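Long-range contacts in inulin fructotransferase (Bacillus sp. snu-7, PDB 2INV), which cleaves inulin by intramolecular fructosyl transfer, probably releasing difructose anhydride, and is built as a right-handed parallel beta-helix: residues N13-T18 with P56-I61; V73-S78 with F125-A130; A110-V115 with C144-G149; T245-F250 with T268-Q273. One frame throughout, in Å; residues are numbered along the deposited sequence.

Contact 1. Residues N13-T18 with P56-I61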
# COMPACT_ATOMS: atom_id res chain seq x y z
N ASN A 13 17.55 -13.14 22.18
CA ASN A 13 17.94 -12.71 20.84
C ASN A 13 17.50 -11.29 20.55
O ASN A 13 17.35 -10.89 19.39
CB ASN A 13 17.38 -13.65 19.78
CG ASN A 13 18.06 -15.02 19.79
OD1 ASN A 13 17.41 -16.04 19.60
ND2 ASN A 13 19.37 -15.04 20.03
N THR A 14 17.28 -10.51 21.61
CA THR A 14 16.85 -9.12 21.46
C THR A 14 17.89 -8.26 22.17
O THR A 14 18.22 -8.51 23.34
CB THR A 14 15.48 -8.87 22.13
OG1 THR A 14 14.52 -9.81 21.63
CG2 THR A 14 14.99 -7.45 21.82
N TYR A 15 18.43 -7.26 21.46
CA TYR A 15 19.42 -6.36 22.06
C TYR A 15 18.90 -4.93 21.93
O TYR A 15 18.09 -4.63 21.05
CB TYR A 15 20.77 -6.42 21.33
CG TYR A 15 21.41 -7.79 21.15
CD1 TYR A 15 20.87 -8.71 20.25
CD2 TYR A 15 22.59 -8.12 21.81
CE1 TYR A 15 21.50 -9.93 20.01
CE2 TYR A 15 23.23 -9.35 21.58
CZ TYR A 15 22.68 -10.24 20.68
OH TYR A 15 23.30 -11.45 20.43
N ASP A 16 19.38 -4.06 22.81
CA ASP A 16 19.01 -2.64 22.80
C ASP A 16 20.40 -2.03 22.61
O ASP A 16 21.29 -2.29 23.42
CB ASP A 16 18.46 -2.22 24.16
CG ASP A 16 18.26 -0.72 24.27
OD1 ASP A 16 19.20 0.04 23.97
OD2 ASP A 16 17.16 -0.28 24.69
N VAL A 17 20.63 -1.25 21.56
CA VAL A 17 21.98 -0.73 21.38
C VAL A 17 22.54 0.06 22.56
O VAL A 17 23.75 0.06 22.77
CB VAL A 17 22.14 0.12 20.08
CG1 VAL A 17 21.99 -0.76 18.86
CG2 VAL A 17 21.14 1.26 20.05
N THR A 18 21.68 0.70 23.36
CA THR A 18 22.18 1.49 24.49
C THR A 18 22.64 0.73 25.75
O THR A 18 23.40 1.28 26.54
CB THR A 18 21.14 2.55 24.94
OG1 THR A 18 20.04 1.91 25.59
CG2 THR A 18 20.62 3.33 23.73
N PRO A 56 18.16 -18.56 13.94
CA PRO A 56 16.92 -17.78 14.03
C PRO A 56 17.17 -16.31 13.74
O PRO A 56 16.32 -15.62 13.17
CB PRO A 56 16.51 -17.98 15.48
CG PRO A 56 16.87 -19.38 15.72
CD PRO A 56 18.24 -19.50 15.08
N GLY A 57 18.35 -15.85 14.15
CA GLY A 57 18.70 -14.46 13.94
C GLY A 57 18.44 -13.72 15.22
O GLY A 57 18.47 -14.31 16.31
N ALA A 58 18.19 -12.42 15.12
CA ALA A 58 17.93 -11.63 16.30
C ALA A 58 17.38 -10.28 15.93
O ALA A 58 17.24 -9.94 14.76
CB ALA A 58 19.21 -11.48 17.11
N ALA A 59 17.07 -9.50 16.96
CA ALA A 59 16.55 -8.17 16.78
C ALA A 59 17.41 -7.19 17.56
O ALA A 59 17.72 -7.41 18.73
CB ALA A 59 15.11 -8.11 17.26
N ILE A 60 17.81 -6.13 16.88
CA ILE A 60 18.61 -5.08 17.48
C ILE A 60 17.74 -3.83 17.47
O ILE A 60 17.37 -3.32 16.41
CB ILE A 60 19.91 -4.83 16.67
CG1 ILE A 60 20.75 -6.11 16.63
CG2 ILE A 60 20.70 -3.69 17.29
CD1 ILE A 60 22.01 -6.00 15.82
N ILE A 61 17.39 -3.38 18.67
CA ILE A 61 16.52 -2.21 18.86
C ILE A 61 17.33 -0.93 19.03
O ILE A 61 18.30 -0.90 19.80
CB ILE A 61 15.65 -2.39 20.12
CG1 ILE A 61 14.85 -3.69 20.02
CG2 ILE A 61 14.76 -1.19 20.31
CD1 ILE A 61 13.99 -3.80 18.79
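Val-17 and Ile-60 meet methyl to methyl, with Val-17 CG1 3.6 Å from Ile-60 CG2. The two side chains cross at about a right angle. The bump of the valine lies against the CG2 branch methyl of Ile-60, the one next to the backbone. Next along this face comes Tyr-15. Its CG lies anti to its carbonyl carbon (chi1 -53°), and the ring edge turns to the other strand. CE1 of Tyr-15 rests 4.0 Å from Ala-58 CB, so the ring edge lies against the small methyl. Ala-59 O lies in the ring plane at the same edge.

On the opposite face Thr-14 CG2 reaches Ile-61 CG1 at 4.2 Å, and Pro-64 of the second subunit packs on Thr-14. The backbones run parallel. Ala-59 N to Asn-13 O and Tyr-15 N to Ala-59 O are both 2.8 Å. Ile-61 N to Tyr-15 O and Val-17 N to Ile-61 O continue the ladder. Asp-16 OD1 accepts from Thr-18 N at 2.6 Å, an Asx turn that follows strand 14-16; the Thr-18 hydroxyl donates to the same oxygen.

The pair belongs to the N-terminal end of the right-handed parallel beta-helix, where helix 30-48 packs over Tyr-15 and Ile-60. The chemistry implies an apolar seam between strands and helix, with the Tyr-15 hydroxyl bonded to Asp-44 and Arg-48 of the helix.

Contact 2. Residues V73-S78 with F125-A130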
# COMPACT_ATOMS: atom_id res chain seq x y z
N VAL A 73 28.95 -1.19 9.47
CA VAL A 73 28.38 -2.44 9.98
C VAL A 73 28.21 -3.46 8.87
O VAL A 73 27.56 -3.20 7.86
CB VAL A 73 26.99 -2.22 10.60
CG1 VAL A 73 26.41 -3.56 11.06
CG2 VAL A 73 27.09 -1.27 11.77
N VAL A 74 28.80 -4.63 9.08
CA VAL A 74 28.70 -5.70 8.10
C VAL A 74 27.68 -6.70 8.62
O VAL A 74 27.87 -7.33 9.67
CB VAL A 74 30.07 -6.37 7.89
CG1 VAL A 74 29.93 -7.60 7.02
CG2 VAL A 74 31.02 -5.37 7.23
N VAL A 75 26.57 -6.81 7.90
CA VAL A 75 25.50 -7.70 8.27
C VAL A 75 25.59 -8.98 7.46
O VAL A 75 25.38 -8.99 6.25
CB VAL A 75 24.12 -7.04 8.04
CG1 VAL A 75 23.01 -8.00 8.42
CG2 VAL A 75 24.03 -5.76 8.87
N ASP A 76 25.89 -10.06 8.16
CA ASP A 76 26.02 -11.35 7.51
C ASP A 76 25.21 -12.46 8.17
O ASP A 76 25.56 -13.62 8.08
CB ASP A 76 27.50 -11.75 7.45
CG ASP A 76 28.11 -11.92 8.82
OD1 ASP A 76 27.61 -11.30 9.79
OD2 ASP A 76 29.11 -12.66 8.94
N VAL A 77 24.13 -12.09 8.84
CA VAL A 77 23.28 -13.09 9.41
C VAL A 77 21.89 -12.91 8.87
O VAL A 77 21.38 -11.79 8.74
CB VAL A 77 23.30 -13.09 10.96
CG1 VAL A 77 22.97 -11.76 11.51
CG2 VAL A 77 22.27 -14.09 11.45
N SER A 78 21.29 -14.04 8.51
CA SER A 78 19.96 -14.05 7.97
C SER A 78 18.94 -13.78 9.05
O SER A 78 19.14 -14.14 10.22
CB SER A 78 19.66 -15.39 7.32
OG SER A 78 20.19 -15.43 5.99
N PHE A 125 25.60 0.44 6.66
CA PHE A 125 25.26 -0.96 6.74
C PHE A 125 25.55 -1.64 5.41
O PHE A 125 25.06 -1.22 4.36
CB PHE A 125 23.78 -1.15 7.11
CG PHE A 125 23.46 -0.68 8.50
CD1 PHE A 125 23.05 0.63 8.74
CD2 PHE A 125 23.62 -1.54 9.58
CE1 PHE A 125 22.81 1.07 10.04
CE2 PHE A 125 23.38 -1.10 10.88
CZ PHE A 125 22.97 0.21 11.10
N LEU A 126 26.37 -2.69 5.47
CA LEU A 126 26.72 -3.44 4.28
C LEU A 126 26.35 -4.89 4.55
O LEU A 126 26.97 -5.57 5.36
CB LEU A 126 28.20 -3.32 3.97
CG LEU A 126 28.68 -4.07 2.72
CD1 LEU A 126 27.89 -3.63 1.50
CD2 LEU A 126 30.16 -3.79 2.53
N VAL A 127 25.30 -5.32 3.85
CA VAL A 127 24.78 -6.66 3.98
C VAL A 127 25.41 -7.55 2.92
O VAL A 127 25.24 -7.31 1.72
CB VAL A 127 23.26 -6.64 3.79
CG1 VAL A 127 22.67 -7.99 4.09
CG2 VAL A 127 22.66 -5.56 4.68
N LYS A 128 26.14 -8.56 3.35
CA LYS A 128 26.77 -9.45 2.39
C LYS A 128 27.29 -10.70 3.06
O LYS A 128 27.68 -10.70 4.22
CB LYS A 128 27.92 -8.74 1.67
CG LYS A 128 29.03 -8.29 2.61
CD LYS A 128 30.16 -7.62 1.81
CE LYS A 128 31.30 -7.24 2.73
NZ LYS A 128 32.48 -6.74 1.97
N ARG A 129 27.29 -11.78 2.30
CA ARG A 129 27.80 -13.02 2.82
C ARG A 129 28.28 -13.91 1.70
O ARG A 129 27.76 -13.87 0.58
CB ARG A 129 26.76 -13.77 3.63
CG ARG A 129 27.35 -14.95 4.38
CD ARG A 129 26.34 -15.64 5.27
NE ARG A 129 25.28 -16.27 4.51
CZ ARG A 129 24.23 -16.88 5.05
NH1 ARG A 129 24.12 -16.94 6.37
NH2 ARG A 129 23.30 -17.43 4.29
N ALA A 130 29.30 -14.69 2.02
CA ALA A 130 29.86 -15.60 1.06
C ALA A 130 29.25 -16.95 1.36
O ALA A 130 28.53 -17.13 2.35
CB ALA A 130 31.35 -15.67 1.23
O HOH W 1 25.17 -16.18 8.89
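Leu-126 N donates to Val-73 O at 2.7 Å, in a nearly straight bond of 171°. Val-75 N then bonds to Leu-126 O, and Lys-128 N to Val-75 O at 3.0 Å. Beyond this parallel pairing a water takes over. It donates to Asp-76 O at 2.7 Å and accepts from Arg-129 NH1 at 2.8 Å, in the plane of the guanidinium. Arg-129 CD lies 3.5 Å from Asp-76 O, and the bend at chi3 (66°) past it turns the guanidinium toward the water. NH2 of Arg-129 bonds to Pro-133 O. The carboxylate of Asp-76 has its own mate, a salt bridge to Lys-46.

The packing lies on the face of Val-73, Val-75, Phe-125 and Val-127. Val-73 and Phe-125 lie side by side and point the same way. Val-73 CB is 3.6 Å from Phe-125 CD2, and both its methyls also touch the CD2-CE2 side of the ring. Val-75 CG2 comes to the ring edge. Further on, Val-75 CB meets Val-127 CG2 at 4.0 Å. An alanine in place of Val-73 would probably open a gap beside CD2 and CE2 of Phe-125 and let the ring shift.

Ile-38 of helix 30-48 touches both Val-73 and Phe-125. Apolar residues stacked in register on successive parallel strands belong to the right-handed parallel beta-helix; the helix across its first coils is consistent with an N-terminal cap.

Contact 3. Residues A110-V115 with C144-G149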
# COMPACT_ATOMS: atom_id res chain seq x y z
N ALA A 110 14.24 10.87 16.15
CA ALA A 110 13.84 9.48 16.32
C ALA A 110 15.11 8.68 16.58
O ALA A 110 16.04 9.19 17.21
CB ALA A 110 13.12 8.96 15.07
N SER A 111 15.15 7.43 16.11
CA SER A 111 16.34 6.60 16.28
C SER A 111 17.28 7.05 15.17
O SER A 111 17.41 6.42 14.11
CB SER A 111 15.97 5.13 16.14
OG SER A 111 14.82 4.87 16.93
N HIS A 112 17.92 8.18 15.46
CA HIS A 112 18.82 8.93 14.61
C HIS A 112 20.28 8.45 14.55
O HIS A 112 21.03 8.56 15.53
CB HIS A 112 18.71 10.37 15.10
CG HIS A 112 19.56 11.36 14.37
ND1 HIS A 112 19.67 11.39 12.99
CD2 HIS A 112 20.26 12.42 14.83
CE1 HIS A 112 20.39 12.44 12.64
NE2 HIS A 112 20.76 13.08 13.74
N ILE A 113 20.68 7.93 13.39
CA ILE A 113 22.05 7.49 13.21
C ILE A 113 22.74 8.42 12.23
O ILE A 113 22.31 8.57 11.08
CB ILE A 113 22.15 6.05 12.64
CG1 ILE A 113 21.74 5.04 13.70
CG2 ILE A 113 23.58 5.79 12.17
CD1 ILE A 113 21.82 3.61 13.24
N ARG A 114 23.79 9.07 12.71
CA ARG A 114 24.53 9.97 11.86
C ARG A 114 25.68 9.17 11.30
O ARG A 114 26.54 8.66 12.01
CB ARG A 114 25.02 11.15 12.67
CG ARG A 114 23.99 11.63 13.68
CD ARG A 114 24.12 13.11 13.87
NE ARG A 114 25.50 13.44 14.17
CZ ARG A 114 26.09 14.58 13.85
NH1 ARG A 114 25.41 15.52 13.23
NH2 ARG A 114 27.36 14.77 14.15
N VAL A 115 25.62 9.03 9.98
CA VAL A 115 26.59 8.29 9.21
C VAL A 115 27.83 9.13 9.01
O VAL A 115 27.82 10.12 8.27
CB VAL A 115 25.96 7.91 7.85
CG1 VAL A 115 26.94 7.12 7.01
CG2 VAL A 115 24.69 7.12 8.09
N CYS A 144 16.40 6.15 11.58
CA CYS A 144 16.91 7.21 10.72
C CYS A 144 18.40 7.22 10.36
O CYS A 144 19.25 7.15 11.24
CB CYS A 144 16.52 8.55 11.35
SG CYS A 144 17.05 10.03 10.47
N LEU A 145 18.68 7.32 9.06
CA LEU A 145 20.05 7.39 8.55
C LEU A 145 20.27 8.77 7.95
O LEU A 145 19.68 9.13 6.93
CB LEU A 145 20.28 6.30 7.50
CG LEU A 145 20.51 4.89 8.05
CD1 LEU A 145 20.55 3.89 6.91
CD2 LEU A 145 21.81 4.86 8.85
N ASP A 146 21.16 9.53 8.59
CA ASP A 146 21.45 10.91 8.20
C ASP A 146 22.93 11.12 7.83
O ASP A 146 23.83 10.84 8.63
CB ASP A 146 20.98 11.80 9.37
CG ASP A 146 21.48 13.23 9.30
OD1 ASP A 146 21.84 13.70 8.21
OD2 ASP A 146 21.49 13.88 10.36
N GLY A 147 23.15 11.60 6.61
CA GLY A 147 24.50 11.84 6.11
C GLY A 147 25.12 13.13 6.60
O GLY A 147 26.24 13.48 6.23
N VAL A 148 24.36 13.84 7.43
CA VAL A 148 24.80 15.09 8.03
C VAL A 148 24.98 16.31 7.11
O VAL A 148 24.46 17.38 7.40
CB VAL A 148 26.11 14.86 8.82
CG1 VAL A 148 26.53 16.15 9.51
CG2 VAL A 148 25.91 13.75 9.83
N GLY A 149 25.71 16.15 6.01
CA GLY A 149 25.92 17.28 5.12
C GLY A 149 26.53 16.94 3.77
O GLY A 149 27.03 15.84 3.56
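His-112 turns the edge of its ring to Asp-146, and the ring and carboxylate planes are nearly coplanar, 17° apart. CE1 of His-112 lies 2.9 Å from Asp-146 OD2. This is a carbon-to-oxygen contact and not a hydrogen bond. Asp-146 CB also sits in the ring plane, 3.4 Å from CE1 of His-112. Arg-114 CG lies over one face of the ring, toward its rim. Cys-144 SG is set anti to its backbone N (chi1 180°), which brings it obliquely to the ND1 side of the ring, 5.0 Å from the centroid.

The guanidinium of Arg-114 has Val-148 CG2 over one face, 3.9 Å from NH1. Its NE forms a salt bridge with Asp-68, and NH1 bonds to Gln-107. On the opposite face of the sheet Ile-113 and Leu-145 lie side by side, and Leu-145 CD2 reaches Val-115 CG2 at 3.7 Å. Four backbone bonds join the parallel strands, such as Cys-144 N to Ser-111 O at 2.7 Å.

Asp-146 OD1 accepts from Val-148 N at 2.6 Å, an Asx turn. The chemistry thus gives this beta-helix wall a polar face of Cys-144, His-112, Arg-114 and Asp-146 opposite an apolar one of Ile-113 and Leu-145. The Asp-146 carboxylate both shapes the turn and pairs with Arg-92.

Contact 4. Residues T245-F250 with T268-Q273. With 2PO (phosphonate), chain H.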
# COMPACT_ATOMS: atom_id res chain seq x y z
N THR A 245 4.17 0.96 -7.16
CA THR A 245 2.83 1.47 -7.00
C THR A 245 2.62 2.33 -5.75
O THR A 245 3.27 2.13 -4.72
CB THR A 245 1.87 0.28 -6.94
OG1 THR A 245 1.78 -0.48 -5.56
CG2 THR A 245 1.91 -0.69 -8.05
N GLY A 246 1.70 3.28 -5.84
CA GLY A 246 1.38 4.15 -4.72
C GLY A 246 2.53 4.91 -4.10
O GLY A 246 2.54 5.17 -2.90
N ASN A 247 3.51 5.29 -4.91
CA ASN A 247 4.64 6.05 -4.40
C ASN A 247 4.44 7.50 -4.78
O ASN A 247 3.84 7.81 -5.81
CB ASN A 247 5.95 5.55 -5.02
CG ASN A 247 6.27 4.13 -4.63
OD1 ASN A 247 6.72 3.86 -3.51
ND2 ASN A 247 6.02 3.20 -5.55
N ASN A 248 4.93 8.40 -3.93
CA ASN A 248 4.82 9.82 -4.21
C ASN A 248 6.25 10.30 -4.43
O ASN A 248 6.96 10.63 -3.48
CB ASN A 248 4.19 10.56 -3.03
CG ASN A 248 3.74 11.96 -3.40
OD1 ASN A 248 4.51 12.73 -3.96
ND2 ASN A 248 2.49 12.29 -3.09
N LEU A 249 6.67 10.28 -5.69
CA LEU A 249 8.01 10.68 -6.06
C LEU A 249 8.03 12.14 -6.46
O LEU A 249 7.42 12.54 -7.45
CB LEU A 249 8.56 9.78 -7.16
CG LEU A 249 8.17 8.32 -6.93
CD1 LEU A 249 8.54 7.58 -8.04
CD2 LEU A 249 8.83 7.92 -5.87
N PHE A 250 8.75 12.93 -5.69
CA PHE A 250 8.83 14.36 -5.94
C PHE A 250 10.23 14.82 -6.32
O PHE A 250 11.18 14.04 -6.32
CB PHE A 250 8.32 15.10 -4.70
CG PHE A 250 8.84 14.54 -3.42
CD1 PHE A 250 10.13 14.84 -2.99
CD2 PHE A 250 8.04 13.71 -2.63
CE1 PHE A 250 10.62 14.31 -1.81
CE2 PHE A 250 8.54 13.18 -1.44
CZ PHE A 250 9.83 13.48 -1.03
N THR A 268 2.41 1.64 -11.74
CA THR A 268 1.03 2.07 -11.69
C THR A 268 0.61 2.78 -10.41
O THR A 268 1.13 2.50 -9.33
CB THR A 268 0.12 0.84 -11.84
OG1 THR A 268 0.57 0.04 -12.94
CG2 THR A 268 -1.32 1.26 -12.04
N SER A 269 -0.36 3.69 -10.54
CA SER A 269 -0.91 4.41 -9.39
C SER A 269 0.15 5.18 -8.59
O SER A 269 0.22 5.06 -7.37
CB SER A 269 -1.61 3.41 -8.46
OG SER A 269 -2.59 2.67 -9.17
N ASN A 270 0.95 5.97 -9.29
CA ASN A 270 1.99 6.76 -8.64
C ASN A 270 1.84 8.24 -8.93
O ASN A 270 1.19 8.63 -9.89
CB ASN A 270 3.38 6.31 -9.11
CG ASN A 270 3.70 4.88 -8.72
OD1 ASN A 270 3.97 4.58 -7.55
ND2 ASN A 270 3.67 3.99 -9.70
N ARG A 271 2.47 9.04 -8.08
CA ARG A 271 2.47 10.49 -8.22
C ARG A 271 3.89 10.90 -8.55
O ARG A 271 4.79 10.71 -7.74
CB ARG A 271 2.01 11.16 -6.92
CG ARG A 271 1.89 12.70 -7.02
CD ARG A 271 3.22 13.41 -6.76
NE ARG A 271 3.10 14.85 -6.94
CZ ARG A 271 3.59 15.75 -6.09
NH1 ARG A 271 4.23 15.36 -4.99
NH2 ARG A 271 3.45 17.05 -6.33
N LEU A 272 4.10 11.42 -9.76
CA LEU A 272 5.42 11.83 -10.17
C LEU A 272 5.51 13.33 -10.42
O LEU A 272 4.71 13.90 -11.15
CB LEU A 272 5.86 11.09 -11.45
CG LEU A 272 6.42 9.67 -11.28
CD1 LEU A 272 5.37 8.75 -10.66
CD2 LEU A 272 6.86 9.14 -12.64
N GLN A 273 6.50 13.97 -9.79
CA GLN A 273 6.73 15.41 -9.95
C GLN A 273 8.21 15.67 -10.16
O GLN A 273 9.02 15.37 -9.28
CB GLN A 273 6.25 16.19 -8.72
CG GLN A 273 6.19 17.70 -8.95
CD GLN A 273 6.04 18.52 -7.69
OE1 GLN A 273 5.48 19.62 -7.71
NE2 GLN A 273 6.55 17.99 -6.58
P 2PO H . -1.58 0.60 -3.81
O1P 2PO H . -2.18 -0.80 -3.40
O2P 2PO H . -0.00 0.45 -3.84
O3P 2PO H . -2.11 1.79 -3.08
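Asn-247 and Asn-270 are neighbouring rungs of an asparagine ladder, a stack at a turn of the parallel beta-helix. Their side chains point the same way, with amide planes 11° apart. Asn-270 OD1 accepts from Asn-247 N at 2.8 Å and from Asn-247 ND2 at 3.2 Å. The ladder runs on both ways: Asn-247 OD1 accepts from Asn-223 N, and Asn-294 OD1 from Asn-270 N. An alanine at Asn-270 would probably leave the backbone N-H of Asn-247 without its acceptor and break the ladder.

Further on, Arg-271 NH1 donates to a lone pair of Asn-248 OD1 at 2.8 Å. The oxygen lies in the guanidinium plane, though the two flat groups stand 80° apart. The same OD1 sits at the edge of the Phe-250 ring, in its plane. Phe-250 CB is 3.9 Å from Gln-273 NE2, and its side chain touches a bound fructose in the glycan pocket. Arg-271 N to Asn-247 O, 2.9 Å, is one of the backbone bonds.

At the other end Thr-245 OG1 bonds to phosphonate O2P at 2.6 Å. The chemistry implies a hydrogen-bonded wall that runs from the sugar pocket at Phe-250 to a phosphonate shared by the Thr-245 hydroxyls of three subunits.

How the contacts relate
The four contacts are pairings of successive coils along one beta-helix. The segments of contacts 2 and 3 alternate along the chain, and they meet through side chains: Phe-125 CE1 packs 4.1 Å from Leu-145 CD2. Contact 1 lies beside contact 2, centres about 15 Å and nearest atoms about 4 Å apart, without touching. Contact 4 lies further along the solenoid, its centre about 34 Å from that of contact 1. It alone reaches a glycan pocket, with the side chain of Phe-250 about 4 Å from a bound fructose. It also binds a phosphonate through Thr-245. The side chain of Ile-61 in contact 1 is about 8 Å from a phosphonate. Contacts 1, 2 and 4 touch the second subunit.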